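Local coordinates for protein putative secreted lipase (Streptomyces sp. W007, PDB 5H6B) that probably hydrolyses the ester bonds of triacylglycerols as a thermostable, secreted lipase of the alpha/beta-hydrolase superfamily, at residues S83-D88 with M114-Y118. Numbering follows the deposited sequence.
Sequences SAEQLD and MPNYY
Leu87 lies over one face of the Tyr118 ring, its CD2 reaching 3.8 Å from CD2 of Tyr118, 3.5 Å from SD of Met114 and 3.8 Å from CB of Pro115. Its t,p rotamer carries CD2 in among these three side chains. Residues 83-88 are regular helix, with Leu87 N bonded to Ser83 O and Asp88 N to Ala84 O, both at 3.0 Å; residues 114-118 enter a second helix, with Tyr117 N 3.0 Å from Met114 O. The backbones come nearest at Ala84 and Tyr118, 5.3 Å between CA atoms, a closeness that the small Ala84 permits: its CB packs 3.6 Å from CD1 of Tyr117, and its CA lies 3.7 Å from SD of Met114. The Met114 side chain (chi1 t, chi2 m) reaches toward residues 83-88, SD between Ala84 and Leu87, and brings CE to 3.7 Å from Ser83 O. At the far end Asp88 sets its CA 3.5 Å from CE1 of Tyr118, while its carboxylate joins Asp92 at a zinc ion. This apolar helix-to-helix packing belongs to the alpha/beta-hydrolase fold: Pro115 touches the probable nucleophile elbow, the GxSxG turn around Ser109, and the short helix 110-113 leads from that turn into helix 115-121. Helix 80-98 and helix 115-121 thus pack together against the parallel sheet, Leu87 and Met114 resting on Val35 of strand 32-35, Pro115 and Tyr118 on Leu131 and Val128 of strand 128-134.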
ATOM      1  N   SER A  83       3.288 -10.489  -8.815  1.00 39.00           N
ATOM      2  CA  SER A  83       2.668  -9.189  -8.540  1.00 38.94           C
ATOM      3  C   SER A  83       3.706  -8.056  -8.432  1.00 38.82           C
ATOM      4  O   SER A  83       3.502  -6.944  -8.960  1.00 37.12           O
ATOM      5  CB  SER A  83       1.798  -9.260  -7.289  1.00 38.23           C
ATOM      6  OG  SER A  83       0.627 -10.034  -7.529  1.00 36.71           O
ATOM      7  N   ALA A  84       4.818  -8.348  -7.768  1.00 38.12           N
ATOM      8  CA  ALA A  84       5.922  -7.399  -7.662  1.00 40.51           C
ATOM      9  C   ALA A  84       6.519  -7.066  -9.022  1.00 39.93           C
ATOM     10  O   ALA A  84       6.959  -5.938  -9.228  1.00 38.57           O
ATOM     11  CB  ALA A  84       7.000  -7.935  -6.723  1.00 41.70           C
ATOM     12  N   GLU A  85       6.534  -8.032  -9.943  1.00 43.75           N
ATOM     13  CA  GLU A  85       7.001  -7.768 -11.310  1.00 47.13           C
ATOM     14  C   GLU A  85       6.035  -6.869 -12.056  1.00 44.16           C
ATOM     15  O   GLU A  85       6.473  -5.983 -12.782  1.00 46.10           O
ATOM     16  CB  GLU A  85       7.278  -9.062 -12.095  1.00 53.14           C
ATOM     17  CG  GLU A  85       7.700  -8.885 -13.569  1.00 59.70           C
ATOM     18  CD  GLU A  85       8.835  -7.866 -13.817  1.00 66.34           C
ATOM     19  OE1 GLU A  85       9.761  -7.735 -12.972  1.00 68.68           O
ATOM     20  OE2 GLU A  85       8.802  -7.189 -14.880  1.00 67.31           O
ATOM     21  N   GLN A  86       4.728  -7.056 -11.864  1.00 45.11           N
ATOM     22  CA  GLN A  86       3.735  -6.124 -12.462  1.00 44.47           C
ATOM     23  C   GLN A  86       3.946  -4.688 -11.973  1.00 44.72           C
ATOM     24  O   GLN A  86       3.832  -3.723 -12.742  1.00 46.53           O
ATOM     25  CB  GLN A  86       2.306  -6.545 -12.135  1.00 44.15           C
ATOM     26  CG  GLN A  86       1.867  -7.852 -12.742  1.00 44.16           C
ATOM     27  CD  GLN A  86       0.501  -8.246 -12.248  1.00 46.43           C
ATOM     28  OE1 GLN A  86       0.347  -8.782 -11.156  1.00 46.96           O
ATOM     29  NE2 GLN A  86      -0.507  -7.976 -13.050  1.00 51.22           N
ATOM     30  N   LEU A  87       4.241  -4.566 -10.680  1.00 45.23           N
ATOM     31  CA  LEU A  87       4.529  -3.274 -10.055  1.00 45.85           C
ATOM     32  C   LEU A  87       5.772  -2.639 -10.687  1.00 47.04           C
ATOM     33  O   LEU A  87       5.772  -1.438 -10.990  1.00 41.80           O
ATOM     34  CB  LEU A  87       4.709  -3.444  -8.534  1.00 45.92           C
ATOM     35  CG  LEU A  87       5.160  -2.222  -7.735  1.00 44.68           C
ATOM     36  CD1 LEU A  87       4.120  -1.121  -7.821  1.00 44.23           C
ATOM     37  CD2 LEU A  87       5.451  -2.588  -6.285  1.00 45.01           C
ATOM     38  N   ASP A  88       6.806  -3.464 -10.883  1.00 49.98           N
ATOM     39  CA  ASP A  88       8.047  -3.067 -11.571  1.00 50.81           C
ATOM     40  C   ASP A  88       7.769  -2.410 -12.926  1.00 50.44           C
ATOM     41  O   ASP A  88       8.143  -1.241 -13.136  1.00 52.35           O
ATOM     42  CB  ASP A  88       8.976  -4.287 -11.726  1.00 54.86           C
ATOM     43  CG  ASP A  88      10.397  -3.928 -12.170  1.00 56.52           C
ATOM     44  OD1 ASP A  88      10.700  -2.744 -12.480  1.00 59.06           O
ATOM     45  OD2 ASP A  88      11.211  -4.875 -12.204  1.00 56.06           O
ATOM     46  N   MET A 114       3.884  -6.061  -0.456  1.00 38.17           N
ATOM     47  CA  MET A 114       4.431  -6.524  -1.742  1.00 37.92           C
ATOM     48  C   MET A 114       5.529  -5.652  -2.393  1.00 36.30           C
ATOM     49  O   MET A 114       6.452  -6.209  -2.964  1.00 35.46           O
ATOM     50  CB  MET A 114       3.281  -6.755  -2.750  1.00 39.29           C
ATOM     51  CG  MET A 114       3.707  -7.038  -4.191  1.00 39.00           C
ATOM     52  SD  MET A 114       3.939  -5.537  -5.145  1.00 39.21           S
ATOM     53  CE  MET A 114       2.291  -5.329  -5.825  1.00 41.60           C
ATOM     54  N   PRO A 115       5.416  -4.303  -2.361  1.00 35.28           N
ATOM     55  CA  PRO A 115       6.505  -3.438  -2.891  1.00 36.98           C
ATOM     56  C   PRO A 115       7.918  -3.639  -2.265  1.00 41.59           C
ATOM     57  O   PRO A 115       8.929  -3.328  -2.905  1.00 41.21           O
ATOM     58  CB  PRO A 115       6.001  -2.032  -2.595  1.00 36.39           C
ATOM     59  CG  PRO A 115       4.508  -2.157  -2.620  1.00 35.54           C
ATOM     60  CD  PRO A 115       4.203  -3.520  -2.067  1.00 35.59           C
ATOM     61  N   ASN A 116       7.983  -4.163  -1.043  1.00 40.10           N
ATOM     62  CA  ASN A 116       9.264  -4.513  -0.433  1.00 41.45           C
ATOM     63  C   ASN A 116      10.002  -5.607  -1.213  1.00 44.99           C
ATOM     64  O   ASN A 116      11.237  -5.631  -1.233  1.00 43.91           O
ATOM     65  CB  ASN A 116       9.067  -4.910   1.026  1.00 42.29           C
ATOM     66  CG  ASN A 116       8.509  -3.769   1.860  1.00 42.53           C
ATOM     67  OD1 ASN A 116       7.379  -3.824   2.352  1.00 46.63           O
ATOM     68  ND2 ASN A 116       9.280  -2.718   1.996  1.00 40.59           N
ATOM     69  N   TYR A 117       9.250  -6.488  -1.881  1.00 46.08           N
ATOM     70  CA  TYR A 117       9.839  -7.454  -2.805  1.00 44.47           C
ATOM     71  C   TYR A 117      10.471  -6.751  -4.022  1.00 44.64           C
ATOM     72  O   TYR A 117      11.584  -7.085  -4.448  1.00 42.26           O
ATOM     73  CB  TYR A 117       8.786  -8.455  -3.268  1.00 45.26           C
ATOM     74  CG  TYR A 117       9.371  -9.698  -3.905  1.00 45.76           C
ATOM     75  CD1 TYR A 117       9.754  -9.707  -5.245  1.00 47.67           C
ATOM     76  CD2 TYR A 117       9.563 -10.855  -3.161  1.00 46.03           C
ATOM     77  CE1 TYR A 117      10.309 -10.834  -5.825  1.00 48.33           C
ATOM     78  CE2 TYR A 117      10.105 -11.994  -3.738  1.00 47.68           C
ATOM     79  CZ  TYR A 117      10.477 -11.973  -5.065  1.00 47.86           C
ATOM     80  OH  TYR A 117      11.002 -13.097  -5.637  1.00 53.14           O
ATOM     81  N   TYR A 118       9.745  -5.784  -4.573  1.00 44.01           N
ATOM     82  CA  TYR A 118      10.231  -4.975  -5.694  1.00 44.36           C
ATOM     83  C   TYR A 118      11.467  -4.174  -5.279  1.00 46.95           C
ATOM     84  O   TYR A 118      12.454  -4.149  -6.004  1.00 48.03           O
ATOM     85  CB  TYR A 118       9.093  -4.081  -6.184  1.00 41.99           C
ATOM     86  CG  TYR A 118       9.427  -2.872  -7.025  1.00 40.90           C
ATOM     87  CD1 TYR A 118       9.927  -2.998  -8.323  1.00 39.70           C
ATOM     88  CD2 TYR A 118       9.142  -1.593  -6.559  1.00 41.62           C
ATOM     89  CE1 TYR A 118      10.192  -1.884  -9.100  1.00 37.27           C
ATOM     90  CE2 TYR A 118       9.394  -0.479  -7.334  1.00 41.99           C
ATOM     91  CZ  TYR A 118       9.929  -0.630  -8.603  1.00 39.62           C
ATOM     92  OH  TYR A 118      10.160   0.492  -9.353  1.00 42.03           O
TER